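Exported protein (Bacteroides fragilis, PDB 3MSW) is of unknown function but is probably exported, and folds as a single-layer antiparallel beta sheet of the kind evolved from beta-hairpin repeats. Local coordinates at residues A[80-85]-A[98-103]; A[76-81]-A[105-110]; A[6-11]-A[22-27]. One frame throughout, in Å; residues are numbered along the deposited sequence.

Contact 1 of 3, residues A[80-85]-A[98-103]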
loop_
_atom_site.group_PDB
_atom_site.type_symbol
_atom_site.label_atom_id
_atom_site.label_comp_id
_atom_site.label_asym_id
_atom_site.label_seq_id
_atom_site.Cartn_x
_atom_site.Cartn_y
_atom_site.Cartn_z
ATOM N N GLU A 80 -14.695 1.119 -11.401
ATOM C CA GLU A 80 -14.474 0.651 -10.033
ATOM C C GLU A 80 -13.035 0.214 -9.784
ATOM O O GLU A 80 -12.453 -0.493 -10.608
ATOM C CB GLU A 80 -15.462 -0.480 -9.694
ATOM C CG GLU A 80 -15.300 -0.985 -8.263
ATOM C CD GLU A 80 -16.249 -2.072 -7.807
ATOM O OE1 GLU A 80 -17.375 -2.155 -8.347
ATOM O OE2 GLU A 80 -15.881 -2.813 -6.869
ATOM N N THR A 81 -12.468 0.632 -8.648
ATOM C CA THR A 81 -11.137 0.237 -8.207
ATOM C C THR A 81 -11.326 -0.357 -6.813
ATOM O O THR A 81 -11.914 0.279 -5.926
ATOM C CB THR A 81 -10.139 1.427 -8.154
ATOM O OG1 THR A 81 -10.038 2.019 -9.436
ATOM C CG2 THR A 81 -8.717 0.992 -7.718
ATOM N N SER A 82 -10.800 -1.557 -6.617
ATOM C CA SER A 82 -10.860 -2.254 -5.336
ATOM C C SER A 82 -9.403 -2.419 -4.835
ATOM O O SER A 82 -8.545 -2.850 -5.607
ATOM C CB SER A 82 -11.520 -3.609 -5.553
ATOM O OG SER A 82 -11.843 -4.272 -4.346
ATOM N N VAL A 83 -9.124 -2.049 -3.563
ATOM C CA VAL A 83 -7.788 -2.091 -2.923
ATOM C C VAL A 83 -7.876 -2.965 -1.660
ATOM O O VAL A 83 -8.673 -2.667 -0.769
ATOM C CB VAL A 83 -7.276 -0.645 -2.578
ATOM C CG1 VAL A 83 -5.894 -0.668 -1.949
ATOM C CG2 VAL A 83 -7.287 0.277 -3.794
ATOM N N GLU A 84 -7.098 -4.051 -1.599
ATOM C CA GLU A 84 -7.086 -4.894 -0.409
ATOM C C GLU A 84 -5.715 -4.821 0.200
ATOM O O GLU A 84 -4.715 -5.145 -0.464
ATOM C CB GLU A 84 -7.439 -6.362 -0.713
ATOM C CG GLU A 84 -8.918 -6.567 -1.017
ATOM C CD GLU A 84 -9.336 -7.991 -1.327
ATOM O OE1 GLU A 84 -8.499 -8.913 -1.192
ATOM O OE2 GLU A 84 -10.499 -8.178 -1.745
ATOM N N TYR A 85 -5.684 -4.468 1.491
ATOM C CA TYR A 85 -4.459 -4.360 2.266
ATOM C C TYR A 85 -4.387 -5.523 3.247
ATOM O O TYR A 85 -5.304 -5.710 4.041
ATOM C CB TYR A 85 -4.470 -3.020 3.020
ATOM C CG TYR A 85 -3.308 -2.839 3.965
ATOM C CD1 TYR A 85 -2.022 -2.599 3.485
ATOM C CD2 TYR A 85 -3.499 -2.862 5.343
ATOM C CE1 TYR A 85 -0.958 -2.379 4.353
ATOM C CE2 TYR A 85 -2.429 -2.699 6.221
ATOM C CZ TYR A 85 -1.166 -2.432 5.720
ATOM O OH TYR A 85 -0.111 -2.257 6.578
ATOM N N SER A 98 -6.670 -7.089 6.062
ATOM C CA SER A 98 -6.854 -6.107 7.132
ATOM C C SER A 98 -7.820 -4.962 6.762
ATOM O O SER A 98 -8.764 -4.672 7.516
ATOM C CB SER A 98 -5.496 -5.571 7.587
ATOM O OG SER A 98 -5.563 -4.466 8.475
ATOM N N LYS A 99 -7.555 -4.288 5.631
ATOM C CA LYS A 99 -8.362 -3.151 5.165
ATOM C C LYS A 99 -8.757 -3.319 3.708
ATOM O O LYS A 99 -8.006 -3.903 2.919
ATOM C CB LYS A 99 -7.609 -1.804 5.342
ATOM C CG LYS A 99 -7.176 -1.457 6.787
ATOM C CD LYS A 99 -8.353 -1.020 7.726
ATOM C CE LYS A 99 -9.353 0.034 7.203
ATOM N NZ LYS A 99 -8.862 1.442 7.277
ATOM N N LYS A 100 -9.930 -2.795 3.345
ATOM C CA LYS A 100 -10.380 -2.825 1.952
ATOM C C LYS A 100 -10.951 -1.480 1.586
ATOM O O LYS A 100 -11.702 -0.888 2.380
ATOM C CB LYS A 100 -11.383 -3.955 1.704
ATOM C CG LYS A 100 -11.791 -4.108 0.236
ATOM C CD LYS A 100 -12.854 -5.167 0.056
ATOM C CE LYS A 100 -12.875 -5.699 -1.361
ATOM N NZ LYS A 100 -14.033 -6.604 -1.581
ATOM N N TYR A 101 -10.585 -0.975 0.399
ATOM C CA TYR A 101 -11.113 0.293 -0.100
ATOM C C TYR A 101 -11.694 0.124 -1.464
ATOM O O TYR A 101 -11.094 -0.568 -2.297
ATOM C CB TYR A 101 -10.047 1.411 -0.139
ATOM C CG TYR A 101 -9.283 1.500 1.154
ATOM C CD1 TYR A 101 -9.802 2.190 2.246
ATOM C CD2 TYR A 101 -8.048 0.879 1.299
ATOM C CE1 TYR A 101 -9.144 2.194 3.477
ATOM C CE2 TYR A 101 -7.385 0.874 2.521
ATOM C CZ TYR A 101 -7.924 1.549 3.601
ATOM O OH TYR A 101 -7.253 1.593 4.789
ATOM N N ILE A 102 -12.858 0.765 -1.699
ATOM C CA ILE A 102 -13.514 0.744 -3.010
ATOM C C ILE A 102 -13.721 2.192 -3.476
ATOM O O ILE A 102 -14.263 3.013 -2.725
ATOM C CB ILE A 102 -14.846 -0.077 -3.075
ATOM C CG1 ILE A 102 -14.642 -1.561 -2.688
ATOM C CG2 ILE A 102 -15.482 0.033 -4.472
ATOM C CD1 ILE A 102 -15.973 -2.353 -2.528
ATOM N N TYR A 103 -13.296 2.492 -4.726
ATOM C CA TYR A 103 -13.466 3.825 -5.321
ATOM C C TYR A 103 -14.261 3.661 -6.601
ATOM O O TYR A 103 -13.850 2.935 -7.503
ATOM C CB TYR A 103 -12.114 4.497 -5.614
ATOM C CG TYR A 103 -11.185 4.505 -4.422
ATOM C CD1 TYR A 103 -11.244 5.525 -3.472
ATOM C CD2 TYR A 103 -10.243 3.494 -4.242
ATOM C CE1 TYR A 103 -10.395 5.522 -2.358
ATOM C CE2 TYR A 103 -9.397 3.483 -3.137
ATOM C CZ TYR A 103 -9.490 4.488 -2.190
ATOM O OH TYR A 103 -8.625 4.475 -1.129
HETATM O O HOH W 1 -12.146 3.768 -9.623
HETATM O O HOH W 2 -14.429 -5.952 -4.600
#
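The beta hairpin of strands 80-89 and 94-105 brings Thr81 opposite Tyr103, Val83 opposite Tyr101 and Tyr85 opposite Lys99. Each of these pairs exchanges two backbone hydrogen bonds. The strand axes lie 4.7 Å apart and run at 170°, close to plain antiparallel. At the far end Tyr85 O accepts from both Lys99 N and Ser98 N, with Ser98 N the nearer at 2.8 Å. Ser98 and Lys99 thus share one partner, a classic beta bulge. Val83 sits between two tyrosines. Its CG2 meets CE2 of Tyr103 at 3.9 Å, in the plane of the ring and at its edge, while its CG1 reaches CD2 of Tyr101. The hairpin belongs to a single-layer sheet, with strands 65-77 and 111-120 on its two flanks. Val83 also touches Thr72, and Tyr101 touches Ala116. On the other face Glu84 and Lys100 lie side by side and point the same way. Lys100 is extended, its CG anti to the backbone N (chi1 -175°). Its CE lies 3.5 Å from Glu84 OE2, and the salt bridge from NZ to that oxygen is long, 3.9 Å. A water accepts from Lys100 NZ and also bonds Ser82 OG. Beside Tyr103 another water donates to its O, 2.8 Å away, and bonds Thr81 OG1.

Contact 2 of 3, residues A[76-81]-A[105-110]; sequences RYETET and TDNNNQ
Thr79 and Thr105 form the tight part of this contact between two turns. Thr105 N donates to Thr79 O over 2.8 Å in a nearly straight bond of 169°. Thr79 CB comes within 3.2 Å of Thr105 O, and Thr105 OG1 packs against Thr79 CA. That hydroxyl lies between the backbone N and the carbonyl carbon (chi1 73°) and donates to Asp106 O. A water donates to both Thr105 OG1 and Glu78 O, bridging the segments. Glu78 O is gripped further by Arg76, whose NH1 and NH2 both donate to it, lying 2.9 Å and 3.2 Å away. The exposed side is looser. There Thr79 CG2 meets Asn107 ND2 at 3.6 Å, and Glu78 OE2 stays 4.4 Å from the same nitrogen. Asp106 shapes its own loop as an Asx turn. Its OD1 takes Asn108 N and Gln110 N from opposite faces of the carboxylate, while OD2 is hydrogen-bonded to Tyr137 OH. Residues 77-80 form a type II' turn joining strands 65-77 and 80-89. Residues 106-109 form a type I turn between strands 94-105 and 111-120. The two turns, one on each flank of hairpin 80-89/94-105, lie side by side at one end of the sheet.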
loop_
_atom_site.group_PDB
_atom_site.type_symbol
_atom_site.label_atom_id
_atom_site.label_comp_id
_atom_site.label_asym_id
_atom_site.label_seq_id
_atom_site.Cartn_x
_atom_site.Cartn_y
_atom_site.Cartn_z
ATOM N N ARG A 76 -8.590 -3.201 -10.919
ATOM C CA ARG A 76 -9.298 -2.222 -11.720
ATOM C C ARG A 76 -10.384 -2.885 -12.503
ATOM O O ARG A 76 -10.178 -3.941 -13.118
ATOM C CB ARG A 76 -8.335 -1.490 -12.668
ATOM C CG ARG A 76 -7.213 -0.716 -11.941
ATOM C CD ARG A 76 -7.618 0.683 -11.494
ATOM N NE ARG A 76 -7.925 1.530 -12.645
ATOM C CZ ARG A 76 -9.154 1.864 -13.020
ATOM N NH1 ARG A 76 -10.205 1.483 -12.296
ATOM N NH2 ARG A 76 -9.344 2.601 -14.109
ATOM N N TYR A 77 -11.562 -2.276 -12.438
ATOM C CA TYR A 77 -12.759 -2.708 -13.129
ATOM C C TYR A 77 -13.420 -1.460 -13.745
ATOM O O TYR A 77 -14.587 -1.206 -13.506
ATOM C CB TYR A 77 -13.732 -3.396 -12.166
ATOM C CG TYR A 77 -13.133 -4.503 -11.339
ATOM C CD1 TYR A 77 -13.044 -5.798 -11.835
ATOM C CD2 TYR A 77 -12.746 -4.281 -10.016
ATOM C CE1 TYR A 77 -12.533 -6.835 -11.059
ATOM C CE2 TYR A 77 -12.244 -5.315 -9.228
ATOM C CZ TYR A 77 -12.138 -6.589 -9.758
ATOM O OH TYR A 77 -11.650 -7.619 -9.004
ATOM N N GLU A 78 -12.624 -0.667 -14.490
ATOM C CA GLU A 78 -13.004 0.532 -15.239
ATOM C C GLU A 78 -13.420 1.661 -14.324
ATOM O O GLU A 78 -12.537 2.390 -13.842
ATOM C CB GLU A 78 -14.064 0.194 -16.316
ATOM C CG GLU A 78 -14.182 1.210 -17.438
ATOM C CD GLU A 78 -15.219 0.836 -18.476
ATOM O OE1 GLU A 78 -15.004 -0.171 -19.185
ATOM O OE2 GLU A 78 -16.267 1.518 -18.546
ATOM N N THR A 79 -14.750 1.781 -14.037
ATOM C CA THR A 79 -15.276 2.800 -13.133
ATOM C C THR A 79 -15.024 2.388 -11.658
ATOM O O THR A 79 -15.169 3.214 -10.775
ATOM C CB THR A 79 -16.770 3.081 -13.395
ATOM O OG1 THR A 79 -17.557 1.901 -13.163
ATOM C CG2 THR A 79 -17.037 3.672 -14.779
ATOM N N GLU A 80 -14.695 1.119 -11.401
ATOM C CA GLU A 80 -14.474 0.651 -10.033
ATOM C C GLU A 80 -13.035 0.214 -9.784
ATOM O O GLU A 80 -12.453 -0.493 -10.608
ATOM C CB GLU A 80 -15.462 -0.480 -9.694
ATOM C CG GLU A 80 -15.300 -0.985 -8.263
ATOM C CD GLU A 80 -16.249 -2.072 -7.807
ATOM O OE1 GLU A 80 -17.375 -2.155 -8.347
ATOM O OE2 GLU A 80 -15.881 -2.813 -6.869
ATOM N N THR A 81 -12.468 0.632 -8.648
ATOM C CA THR A 81 -11.137 0.237 -8.207
ATOM C C THR A 81 -11.326 -0.357 -6.813
ATOM O O THR A 81 -11.914 0.279 -5.926
ATOM C CB THR A 81 -10.139 1.427 -8.154
ATOM O OG1 THR A 81 -10.038 2.019 -9.436
ATOM C CG2 THR A 81 -8.717 0.992 -7.718
ATOM N N THR A 105 -15.898 5.689 -9.807
ATOM C CA THR A 105 -15.943 6.943 -10.568
ATOM C C THR A 105 -17.034 6.857 -11.630
ATOM O O THR A 105 -17.607 5.784 -11.851
ATOM C CB THR A 105 -14.597 7.251 -11.264
ATOM O OG1 THR A 105 -14.429 6.370 -12.376
ATOM C CG2 THR A 105 -13.390 7.220 -10.312
ATOM N N ASP A 106 -17.308 7.976 -12.307
ATOM C CA ASP A 106 -18.202 7.967 -13.463
ATOM C C ASP A 106 -17.289 7.741 -14.691
ATOM O O ASP A 106 -16.089 7.502 -14.533
ATOM C CB ASP A 106 -19.058 9.256 -13.564
ATOM C CG ASP A 106 -18.322 10.573 -13.762
ATOM O OD1 ASP A 106 -17.132 10.542 -14.121
ATOM O OD2 ASP A 106 -18.962 11.635 -13.614
ATOM N N ASN A 107 -17.842 7.836 -15.894
ATOM C CA ASN A 107 -17.099 7.636 -17.136
ATOM C C ASN A 107 -16.068 8.746 -17.425
ATOM O O ASN A 107 -15.273 8.586 -18.340
ATOM C CB ASN A 107 -18.097 7.505 -18.308
ATOM C CG ASN A 107 -19.013 6.290 -18.249
ATOM O OD1 ASN A 107 -20.149 6.323 -18.741
ATOM N ND2 ASN A 107 -18.546 5.176 -17.687
ATOM N N ASN A 108 -16.111 9.882 -16.687
ATOM C CA ASN A 108 -15.162 11.000 -16.865
ATOM C C ASN A 108 -14.073 11.005 -15.805
ATOM O O ASN A 108 -13.274 11.942 -15.745
ATOM C CB ASN A 108 -15.883 12.369 -16.893
ATOM C CG ASN A 108 -17.017 12.485 -17.881
ATOM O OD1 ASN A 108 -16.917 12.056 -19.035
ATOM N ND2 ASN A 108 -18.109 13.120 -17.464
ATOM N N ASN A 109 -14.015 9.949 -14.984
ATOM C CA ASN A 109 -13.038 9.807 -13.896
ATOM C C ASN A 109 -13.314 10.738 -12.714
ATOM O O ASN A 109 -12.402 11.057 -11.944
ATOM C CB ASN A 109 -11.570 9.904 -14.373
ATOM C CG ASN A 109 -10.610 9.207 -13.473
ATOM O OD1 ASN A 109 -10.947 8.193 -12.867
ATOM N ND2 ASN A 109 -9.376 9.715 -13.390
ATOM N N GLN A 110 -14.563 11.207 -12.591
ATOM C CA GLN A 110 -14.962 11.992 -11.424
ATOM C C GLN A 110 -15.339 10.961 -10.330
ATOM O O GLN A 110 -16.118 10.051 -10.605
ATOM C CB GLN A 110 -16.186 12.866 -11.781
ATOM C CG GLN A 110 -17.015 13.337 -10.569
ATOM C CD GLN A 110 -16.268 14.284 -9.649
ATOM O OE1 GLN A 110 -15.763 15.313 -10.065
ATOM N NE2 GLN A 110 -16.278 14.012 -8.370
HETATM O O HOH W 3 -12.180 4.657 -12.298
#

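Contact 3 of 3, residues A[6-11]-A[22-27]; sequences KQFIHN and REIYAM
The first beta hairpin, strands 9-15 and 18-27, carries a flat stack of His10 on Arg22. The guanidinium lies over one face of the imidazole, with centres 3.9 Å apart and planes only 9° off parallel. Arg22 NE sits above the middle of the ring, and CD also rests over that face as a CH-pi contact. CG of His10 stands between the backbone N and the carbonyl carbon (chi1 72°), where the ring meets Arg22. A bend at chi3 of Arg22 (-62°) places its NE. The same NE forms a salt bridge with Asp12, which should help fix the stack. At the root of the His10 side chain, Ile24 CD1 meets CB at 3.6 Å. The other branch of Ile24, CG2, fits against Phe8 CB. Phe8 CD1 reaches Ala26 CB, 3.8 Å away. Ile24 thus fills the hollow between Phe8 and His10. Strand 9-15 is an outermost strand of the antiparallel sheet, so within the chain it pairs only with strand 18-27. Ile9 and Tyr25 exchange two backbone bonds, as do Asn11 and Glu23. On the face bearing Ile9 and Asn11, the Tyr25 ring turns its edge to the first strand. Ile9 O lies in the plane of that ring, and Asn11 CB meets its CE1 at 4.0 Å. In one conformer of selenomethionine Met27, CE comes near Ile9 CD1 and the amide of Gln7; with a second conformer present, this contact is doubtful. A water accepts from Asn11 ND2 and donates to Glu23 OE1.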
loop_
_atom_site.group_PDB
_atom_site.type_symbol
_atom_site.label_atom_id
_atom_site.label_comp_id
_atom_site.label_asym_id
_atom_site.label_seq_id
_atom_site.Cartn_x
_atom_site.Cartn_y
_atom_site.Cartn_z
ATOM N N LYS A 6 10.858 13.414 11.525
ATOM C CA LYS A 6 11.616 12.338 10.863
ATOM C C LYS A 6 11.628 12.536 9.364
ATOM O O LYS A 6 10.565 12.571 8.736
ATOM C CB LYS A 6 11.054 10.948 11.204
ATOM C CG LYS A 6 11.245 10.508 12.656
ATOM C CD LYS A 6 10.493 9.213 12.904
ATOM C CE LYS A 6 10.719 8.667 14.288
ATOM N NZ LYS A 6 9.980 7.395 14.495
ATOM N N GLN A 7 12.825 12.665 8.781
ATOM C CA GLN A 7 12.981 12.842 7.337
ATOM C C GLN A 7 13.376 11.512 6.680
ATOM O O GLN A 7 14.230 10.783 7.196
ATOM C CB GLN A 7 14.031 13.926 7.028
ATOM C CG GLN A 7 14.163 14.319 5.516
ATOM C CD GLN A 7 15.446 15.071 5.200
ATOM O OE1 GLN A 7 16.232 15.429 6.076
ATOM N NE2 GLN A 7 15.684 15.335 3.935
ATOM N N PHE A 8 12.767 11.239 5.519
ATOM C CA PHE A 8 13.026 10.075 4.698
ATOM C C PHE A 8 13.241 10.542 3.261
ATOM O O PHE A 8 12.764 11.616 2.876
ATOM C CB PHE A 8 11.848 9.074 4.761
ATOM C CG PHE A 8 11.566 8.535 6.147
ATOM C CD1 PHE A 8 12.350 7.519 6.691
ATOM C CD2 PHE A 8 10.525 9.049 6.914
ATOM C CE1 PHE A 8 12.104 7.036 7.982
ATOM C CE2 PHE A 8 10.256 8.538 8.190
ATOM C CZ PHE A 8 11.051 7.538 8.717
ATOM N N ILE A 9 14.003 9.772 2.495
ATOM C CA ILE A 9 14.237 10.013 1.056
ATOM C C ILE A 9 14.039 8.662 0.381
ATOM O O ILE A 9 14.295 7.629 1.006
ATOM C CB ILE A 9 15.649 10.616 0.782
ATOM C CG1 ILE A 9 15.770 12.046 1.325
ATOM C CG2 ILE A 9 16.014 10.597 -0.703
ATOM C CD1 ILE A 9 17.204 12.593 1.243
ATOM N N HIS A 10 13.615 8.654 -0.894
ATOM C CA HIS A 10 13.470 7.404 -1.601
ATOM C C HIS A 10 14.300 7.293 -2.874
ATOM O O HIS A 10 14.823 8.284 -3.406
ATOM C CB HIS A 10 11.987 7.033 -1.821
ATOM C CG HIS A 10 11.266 7.864 -2.841
ATOM N ND1 HIS A 10 10.224 8.693 -2.475
ATOM C CD2 HIS A 10 11.449 7.955 -4.180
ATOM C CE1 HIS A 10 9.788 9.258 -3.597
ATOM N NE2 HIS A 10 10.506 8.863 -4.650
ATOM N N ASN A 11 14.418 6.065 -3.348
ATOM C CA ASN A 11 15.105 5.753 -4.591
ATOM C C ASN A 11 14.265 4.763 -5.380
ATOM O O ASN A 11 14.058 3.629 -4.926
ATOM C CB ASN A 11 16.515 5.240 -4.344
ATOM C CG ASN A 11 17.295 5.085 -5.625
ATOM O OD1 ASN A 11 17.252 5.942 -6.505
ATOM N ND2 ASN A 11 17.949 3.947 -5.795
ATOM N N ARG A 22 10.647 0.728 -4.947
ATOM C CA ARG A 22 10.892 2.005 -4.296
ATOM C C ARG A 22 11.536 1.679 -2.959
ATOM O O ARG A 22 10.941 0.948 -2.154
ATOM C CB ARG A 22 9.606 2.843 -4.083
ATOM C CG ARG A 22 9.890 4.044 -3.119
ATOM C CD ARG A 22 8.745 5.040 -3.144
ATOM N NE ARG A 22 8.619 5.590 -4.490
ATOM C CZ ARG A 22 7.638 6.385 -4.890
ATOM N NH1 ARG A 22 6.686 6.747 -4.045
ATOM N NH2 ARG A 22 7.596 6.815 -6.143
ATOM N N GLU A 23 12.740 2.216 -2.723
ATOM C CA GLU A 23 13.435 1.987 -1.451
ATOM C C GLU A 23 13.452 3.266 -0.627
ATOM O O GLU A 23 13.784 4.320 -1.152
ATOM C CB GLU A 23 14.844 1.429 -1.681
ATOM C CG GLU A 23 15.440 0.915 -0.374
ATOM C CD GLU A 23 16.761 0.177 -0.504
ATOM O OE1 GLU A 23 17.055 -0.319 -1.614
ATOM O OE2 GLU A 23 17.508 0.107 0.498
ATOM N N ILE A 24 13.089 3.167 0.658
ATOM C CA ILE A 24 13.011 4.302 1.580
ATOM C C ILE A 24 14.188 4.286 2.503
ATOM O O ILE A 24 14.458 3.257 3.120
ATOM C CB ILE A 24 11.673 4.306 2.383
ATOM C CG1 ILE A 24 10.403 4.050 1.498
ATOM C CG2 ILE A 24 11.548 5.537 3.327
ATOM C CD1 ILE A 24 10.070 5.049 0.506
ATOM N N TYR A 25 14.829 5.455 2.679
ATOM C CA TYR A 25 16.003 5.625 3.559
ATOM C C TYR A 25 15.821 6.739 4.530
ATOM O O TYR A 25 15.098 7.684 4.253
ATOM C CB TYR A 25 17.256 6.002 2.748
ATOM C CG TYR A 25 17.640 5.016 1.666
ATOM C CD1 TYR A 25 17.093 5.106 0.388
ATOM C CD2 TYR A 25 18.585 4.023 1.904
ATOM C CE1 TYR A 25 17.446 4.204 -0.614
ATOM C CE2 TYR A 25 18.967 3.132 0.902
ATOM C CZ TYR A 25 18.398 3.231 -0.357
ATOM O OH TYR A 25 18.744 2.338 -1.335
ATOM N N ALA A 26 16.602 6.689 5.632
ATOM C CA ALA A 26 16.707 7.771 6.593
ATOM C C ALA A 26 18.187 7.918 6.881
ATOM O O ALA A 26 18.931 6.923 6.809
ATOM C CB ALA A 26 15.950 7.412 7.871
HETATM N N MSE A 27 18.641 9.151 7.204
HETATM C CA MSE A 27 20.026 9.402 7.589
HETATM C C MSE A 27 20.105 9.223 9.113
HETATM O O MSE A 27 19.446 9.978 9.835
HETATM C CB MSE A 27 20.466 10.815 7.156
HETATM C CG MSE A 27 19.338 11.851 7.154
HETATM SE SE MSE A 27 19.795 13.345 6.033
HETATM C CE MSE A 27 18.638 12.958 4.539
HETATM O O HOH W 4 17.390 1.346 -4.242
#

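In the fold
All three contacts reach one antiparallel sheet whose nine strands follow each other in chain order. Contact 3 comes first along the chain, in the hairpin of strands 9-15 and 18-27 at one margin. Contacts 1 and 2 follow, on the opposite side of the chain's centre. Their centres lie about 14 Å apart. They share Glu80 and Thr81, and Ser82 CB touches Tyr77 CE2 at 4.1 Å. Contact 3 lies farther off: its centre is about 26 Å from contact 1 and about 32 Å from contact 2. Contacts 1 and 3 each lie within one hairpin; contact 2 joins two alternate turns. This suits a sheet built from consecutive hairpins.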